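Uncharacterized protein (Exiguobacterium sibiricum, PDB 3B77) is of unknown function but pairs a bacterial pleckstrin-homology domain with a helical region that is probably used for oligomerisation. Local coordinates at residues A16-Y21 and Y31-S36; K130-A135 and K177-D182. All blocks are in the same frame, centred on the assembly; numbering follows the deposited sequence.

Contact 1. Residues A16-Y21 and Y31-S36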
loop_
_atom_site.group_PDB
_atom_site.type_symbol
_atom_site.label_atom_id
_atom_site.label_comp_id
_atom_site.label_asym_id
_atom_site.label_seq_id
_atom_site.Cartn_x
_atom_site.Cartn_y
_atom_site.Cartn_z
ATOM N N ALA A 16 66.574 -12.681 19.071
ATOM C CA ALA A 16 66.089 -11.621 18.178
ATOM C C ALA A 16 65.316 -10.567 18.934
ATOM O O ALA A 16 64.637 -10.870 19.915
ATOM C CB ALA A 16 65.217 -12.218 17.095
ATOM N N ALA A 17 65.411 -9.330 18.459
ATOM C CA ALA A 17 64.689 -8.213 19.063
ATOM C C ALA A 17 63.171 -8.487 19.088
ATOM O O ALA A 17 62.488 -8.159 20.053
ATOM C CB ALA A 17 64.999 -6.909 18.318
ATOM N N ALA A 18 62.676 -9.124 18.028
ATOM C CA ALA A 18 61.267 -9.449 17.870
ATOM C C ALA A 18 60.688 -10.338 18.986
ATOM O O ALA A 18 59.515 -10.230 19.302
ATOM C CB ALA A 18 61.054 -10.102 16.509
ATOM N N ASP A 19 61.513 -11.190 19.587
ATOM C CA ASP A 19 61.054 -12.141 20.606
ATOM C C ASP A 19 60.512 -11.440 21.849
ATOM O O ASP A 19 59.695 -11.993 22.563
ATOM C CB ASP A 19 62.205 -13.088 20.988
ATOM C CG ASP A 19 61.733 -14.392 21.659
ATOM O OD1 ASP A 19 61.018 -15.183 21.015
ATOM O OD2 ASP A 19 62.134 -14.671 22.811
ATOM N N ASP A 20 60.963 -10.217 22.102
ATOM C CA ASP A 20 60.482 -9.452 23.249
ATOM C C ASP A 20 59.024 -9.028 23.121
ATOM O O ASP A 20 58.352 -8.778 24.139
ATOM C CB ASP A 20 61.343 -8.211 23.443
ATOM C CG ASP A 20 62.716 -8.547 23.975
ATOM O OD1 ASP A 20 62.790 -9.404 24.885
ATOM O OD2 ASP A 20 63.710 -7.955 23.495
ATOM N N TYR A 21 58.548 -8.949 21.877
ATOM C CA TYR A 21 57.204 -8.477 21.584
ATOM C C TYR A 21 56.256 -9.611 21.277
ATOM O O TYR A 21 55.085 -9.379 21.033
ATOM C CB TYR A 21 57.256 -7.457 20.444
ATOM C CG TYR A 21 58.241 -6.363 20.758
ATOM C CD1 TYR A 21 57.899 -5.327 21.611
ATOM C CD2 TYR A 21 59.540 -6.401 20.259
ATOM C CE1 TYR A 21 58.805 -4.331 21.935
ATOM C CE2 TYR A 21 60.450 -5.409 20.569
ATOM C CZ TYR A 21 60.079 -4.371 21.408
ATOM O OH TYR A 21 60.970 -3.367 21.742
ATOM N N TYR A 31 57.355 -18.804 14.015
ATOM C CA TYR A 31 57.545 -19.845 13.002
ATOM C C TYR A 31 58.474 -19.429 11.877
ATOM O O TYR A 31 58.965 -20.275 11.146
ATOM C CB TYR A 31 56.206 -20.271 12.417
ATOM C CG TYR A 31 55.416 -21.179 13.324
ATOM C CD1 TYR A 31 54.553 -20.655 14.264
ATOM C CD2 TYR A 31 55.538 -22.566 13.240
ATOM C CE1 TYR A 31 53.828 -21.461 15.101
ATOM C CE2 TYR A 31 54.815 -23.390 14.084
ATOM C CZ TYR A 31 53.956 -22.817 15.010
ATOM O OH TYR A 31 53.207 -23.582 15.865
ATOM N N PHE A 32 58.739 -18.139 11.725
ATOM C CA PHE A 32 59.595 -17.695 10.643
ATOM C C PHE A 32 60.044 -16.285 10.925
ATOM O O PHE A 32 59.227 -15.430 11.228
ATOM C CB PHE A 32 58.831 -17.746 9.332
ATOM C CG PHE A 32 59.705 -18.022 8.140
ATOM C CD1 PHE A 32 60.329 -16.981 7.439
ATOM C CD2 PHE A 32 59.915 -19.326 7.712
ATOM C CE1 PHE A 32 61.145 -17.252 6.346
ATOM C CE2 PHE A 32 60.704 -19.582 6.630
ATOM C CZ PHE A 32 61.319 -18.548 5.945
ATOM N N LEU A 33 61.345 -16.048 10.855
ATOM C CA LEU A 33 61.894 -14.733 11.133
ATOM C C LEU A 33 62.881 -14.390 10.033
ATOM O O LEU A 33 63.673 -15.238 9.599
ATOM C CB LEU A 33 62.537 -14.696 12.518
ATOM C CG LEU A 33 63.147 -13.402 13.075
ATOM C CD1 LEU A 33 62.204 -12.233 13.123
ATOM C CD2 LEU A 33 63.625 -13.690 14.454
ATOM N N ILE A 34 62.763 -13.165 9.538
ATOM C CA ILE A 34 63.635 -12.618 8.524
ATOM C C ILE A 34 64.163 -11.340 9.134
ATOM O O ILE A 34 63.389 -10.467 9.563
ATOM C CB ILE A 34 62.884 -12.265 7.236
ATOM C CG1 ILE A 34 62.342 -13.533 6.563
ATOM C CG2 ILE A 34 63.800 -11.472 6.291
ATOM C CD1 ILE A 34 61.391 -13.274 5.420
ATOM N N LYS A 35 65.484 -11.260 9.232
ATOM C CA LYS A 35 66.127 -10.101 9.801
ATOM C C LYS A 35 66.979 -9.434 8.733
ATOM O O LYS A 35 67.754 -10.074 8.049
ATOM C CB LYS A 35 66.970 -10.488 11.027
ATOM C CG LYS A 35 67.331 -9.287 11.938
ATOM C CD LYS A 35 68.352 -9.649 13.035
ATOM C CE LYS A 35 67.798 -10.632 14.084
ATOM N NZ LYS A 35 68.858 -11.078 15.068
ATOM N N SER A 36 66.762 -8.143 8.577
ATOM C CA SER A 36 67.563 -7.287 7.743
ATOM C C SER A 36 68.249 -6.238 8.642
ATOM O O SER A 36 68.046 -6.170 9.866
ATOM C CB SER A 36 66.680 -6.634 6.679
ATOM O OG SER A 36 66.810 -5.217 6.635
#
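Leu33, reaching out from strand 30-35, turns its two methyl branches toward residues 16-21, and each branch finds a different alanine. CD2 packs closely on CB of Ala16, at 3.4 Å, whereas CD1 lies more loosely against CB of Ala18, at 4.2 Å. With CG anti to the backbone N (chi1 -178°), the fork extends from the strand far enough for its two methyls to meet the two alanines separately. The contact is mainly apolar, and no hydrogen bond joins the two segments.

Two residues further along, on the same face of the strand, Lys35 flanks Ala16 from another direction. Its chain leaves the backbone extended and bends at chi3 (-67°), which swings the end of the side chain alongside the alanine: CE lies 4.3 Å from CB of Ala16, and NZ comes within 4.2 Å of CA of Ala16. The aliphatic part of the lysine thus borders the patch in a partly exposed position, while Ala16, Ala18 and Leu33 are buried.

The turn keeps its shape through backbone bonds spanning three residues, among them Tyr21 N to Ala18 O at 3.0 Å and Asp19 N to Ala16 O at 3.2 Å. Glu40, on the adjoining strand 39-44, ties it to the sheet by accepting a hydrogen bond from Ala18 N, and Phe13 adds a further apolar partner to Leu33. On the strand, Phe32 packs on His110 and Leu114 of helix 108-146; here Tyr31 and Phe32 both lie opposite Phe43 in a classic beta bulge. Residues 16-21 pack on one face of the strand and helix 108-146 on the other, consistent with the pleckstrin-homology fold, in which two antiparallel sheets are closed by a helix at the end of the domain.

Contact 2. Residues K130-A135 and K177-D182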
loop_
_atom_site.group_PDB
_atom_site.type_symbol
_atom_site.label_atom_id
_atom_site.label_comp_id
_atom_site.label_asym_id
_atom_site.label_seq_id
_atom_site.Cartn_x
_atom_site.Cartn_y
_atom_site.Cartn_z
ATOM N N LYS A 130 33.527 -16.445 2.808
ATOM C CA LYS A 130 32.395 -16.968 2.047
ATOM C C LYS A 130 31.413 -17.692 2.975
ATOM O O LYS A 130 30.214 -17.583 2.814
ATOM C CB LYS A 130 32.873 -17.904 0.912
ATOM C CG LYS A 130 33.654 -17.238 -0.255
HETATM N N MSE A 131 31.939 -18.441 3.939
HETATM C CA MSE A 131 31.104 -19.163 4.908
HETATM C C MSE A 131 30.389 -18.216 5.845
HETATM O O MSE A 131 29.262 -18.466 6.150
HETATM C CB MSE A 131 31.929 -20.122 5.728
HETATM C CG MSE A 131 32.635 -21.174 4.913
HETATM SE SE MSE A 131 31.438 -22.400 3.947
HETATM C CE MSE A 131 31.687 -21.736 2.098
ATOM N N LEU A 132 31.021 -17.115 6.267
ATOM C CA LEU A 132 30.323 -16.112 7.083
ATOM C C LEU A 132 29.077 -15.607 6.365
ATOM O O LEU A 132 28.016 -15.498 6.980
ATOM C CB LEU A 132 31.212 -14.887 7.405
ATOM C CG LEU A 132 32.028 -14.886 8.678
ATOM C CD1 LEU A 132 32.715 -13.532 8.813
ATOM C CD2 LEU A 132 31.143 -15.179 9.879
ATOM N N GLU A 133 29.239 -15.235 5.095
ATOM C CA GLU A 133 28.143 -14.789 4.248
ATOM C C GLU A 133 26.990 -15.774 4.245
ATOM O O GLU A 133 25.836 -15.384 4.405
ATOM C CB GLU A 133 28.622 -14.585 2.811
ATOM C CG GLU A 133 29.635 -13.398 2.597
ATOM C CD GLU A 133 30.263 -13.383 1.176
ATOM O OE1 GLU A 133 29.842 -14.213 0.325
ATOM O OE2 GLU A 133 31.188 -12.547 0.918
ATOM N N PHE A 134 27.270 -17.049 4.045
ATOM C CA PHE A 134 26.188 -18.051 4.089
ATOM C C PHE A 134 25.577 -18.158 5.480
ATOM O O PHE A 134 24.371 -18.467 5.632
ATOM C CB PHE A 134 26.665 -19.475 3.715
ATOM C CG PHE A 134 27.276 -19.609 2.332
ATOM C CD1 PHE A 134 26.782 -18.908 1.245
ATOM C CD2 PHE A 134 28.327 -20.487 2.116
ATOM C CE1 PHE A 134 27.340 -19.062 -0.006
ATOM C CE2 PHE A 134 28.881 -20.641 0.867
ATOM C CZ PHE A 134 28.389 -19.937 -0.186
ATOM N N ALA A 135 26.427 -18.000 6.495
ATOM C CA ALA A 135 25.998 -18.075 7.894
ATOM C C ALA A 135 24.950 -16.986 8.180
ATOM O O ALA A 135 23.884 -17.274 8.789
ATOM C CB ALA A 135 27.195 -17.962 8.841
ATOM N N LYS A 177 34.349 -18.998 14.300
ATOM C CA LYS A 177 34.759 -20.120 13.459
ATOM C C LYS A 177 35.429 -19.698 12.159
ATOM O O LYS A 177 36.406 -20.312 11.759
ATOM C CB LYS A 177 33.563 -20.972 13.114
ATOM C CG LYS A 177 33.918 -22.253 12.414
ATOM C CD LYS A 177 32.755 -23.235 12.481
ATOM C CE LYS A 177 33.117 -24.580 11.861
ATOM N NZ LYS A 177 32.043 -25.632 11.968
ATOM N N TRP A 178 34.894 -18.673 11.496
ATOM C CA TRP A 178 35.357 -18.303 10.190
ATOM C C TRP A 178 36.323 -17.113 10.206
ATOM O O TRP A 178 36.784 -16.713 9.150
ATOM C CB TRP A 178 34.171 -18.031 9.246
ATOM C CG TRP A 178 33.179 -19.128 9.230
ATOM C CD1 TRP A 178 31.898 -19.085 9.683
ATOM C CD2 TRP A 178 33.412 -20.475 8.833
ATOM N NE1 TRP A 178 31.303 -20.332 9.577
ATOM C CE2 TRP A 178 32.215 -21.198 9.054
ATOM C CE3 TRP A 178 34.519 -21.142 8.319
ATOM C CZ2 TRP A 178 32.081 -22.532 8.737
ATOM C CZ3 TRP A 178 34.395 -22.473 8.010
ATOM C CH2 TRP A 178 33.182 -23.169 8.237
ATOM N N ASN A 179 36.583 -16.538 11.381
ATOM C CA ASN A 179 37.682 -15.591 11.596
ATOM C C ASN A 179 38.633 -16.233 12.583
ATOM O O ASN A 179 38.835 -15.694 13.672
ATOM C CB ASN A 179 37.219 -14.288 12.229
ATOM C CG ASN A 179 36.363 -13.489 11.338
ATOM O OD1 ASN A 179 36.828 -12.933 10.341
ATOM N ND2 ASN A 179 35.108 -13.350 11.724
ATOM N N GLN A 180 39.221 -17.371 12.225
ATOM C CA GLN A 180 40.109 -18.063 13.153
ATOM C C GLN A 180 41.350 -17.236 13.513
ATOM O O GLN A 180 41.847 -16.422 12.728
ATOM C CB GLN A 180 40.439 -19.467 12.663
ATOM C CG GLN A 180 41.570 -19.644 11.700
ATOM C CD GLN A 180 41.711 -21.135 11.237
ATOM O OE1 GLN A 180 40.717 -21.790 10.852
ATOM N NE2 GLN A 180 42.944 -21.659 11.271
ATOM N N LYS A 181 41.819 -17.423 14.733
ATOM C CA LYS A 181 42.932 -16.636 15.249
ATOM C C LYS A 181 44.291 -17.264 14.968
ATOM O O LYS A 181 45.249 -16.566 14.627
ATOM C CB LYS A 181 42.745 -16.419 16.765
ATOM C CG LYS A 181 41.810 -15.263 17.051
ATOM C CD LYS A 181 41.183 -15.279 18.429
ATOM C CE LYS A 181 40.681 -13.845 18.807
ATOM N NZ LYS A 181 40.191 -13.020 17.619
ATOM N N ASP A 182 44.327 -18.587 15.082
ATOM C CA ASP A 182 45.541 -19.359 15.045
ATOM C C ASP A 182 45.748 -20.126 13.721
ATOM O O ASP A 182 44.887 -20.876 13.263
ATOM C CB ASP A 182 45.501 -20.341 16.221
ATOM C CG ASP A 182 46.832 -20.860 16.588
ATOM O OD1 ASP A 182 47.704 -21.002 15.720
ATOM O OD2 ASP A 182 47.007 -21.142 17.770
#
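Trp178 and Met131 each hold CG anti to the carbonyl carbon, with chi1 near -51° and -60°, which helps turn the indole face toward residues 130-135 and bring Met131 CB over the ring. Met131, a selenomethionine in the crystal, then bends at chi2 and chi3, CG staying near the ring while the end of the chain leads away. Its CB makes a CH-pi contact 3.6 Å from the centroid of the six-membered ring of Trp178, 17° off the normal, and SE lies above the same face, 5.0 Å from that centroid, as a distant Met-aromatic contact. The opposite face of the indole carries CG of Lys177, so the ring is sandwiched between aliphatic carbons. Leu132 sits at the edge: its CG meets CB of Trp178 at 3.8 Å, and CD2 lies near the ring plane. Leu132 CD1 touches ND2 of Asn179 at 3.8 Å, an amide nitrogen hydrogen-bonded to Tyr175 O. Were Trp178 replaced by an alanine, the surface facing Met131 CB and Lys177 CG would go, which is likely to open a gap there and leave His174 ND1 without its indole N-H partner. Phe168 and Tyr175 of a third subunit pack on Trp178 and Met131 respectively. With no hydrogen bond between the segments, the contact probably rests mainly on dispersion, CH-pi and the distant selenium-aromatic approach, while NE1 of Trp178 is satisfied by His174.

In the fold
Contact 1 belongs to the pleckstrin-homology part of the chain and contact 2 to the helical hairpin, on opposite sides of the chain's centre, with their own centres 29 Å apart. They do not touch, yet their nearest atoms, Tyr31 OH and Asp182 OD1, are about 6 Å apart, because the chain after Trp178 runs back toward the sheet. There Asn45 neighbours both: it packs on Tyr31 and forms a weak hydrogen bond with Asp182. Helix 108-146 provides the continuous connection, backing the strand of contact 1 near its start and supplying residues 130-135 to contact 2. Subunit neighbours adjoin both regions, consistent with an oligomeric protein.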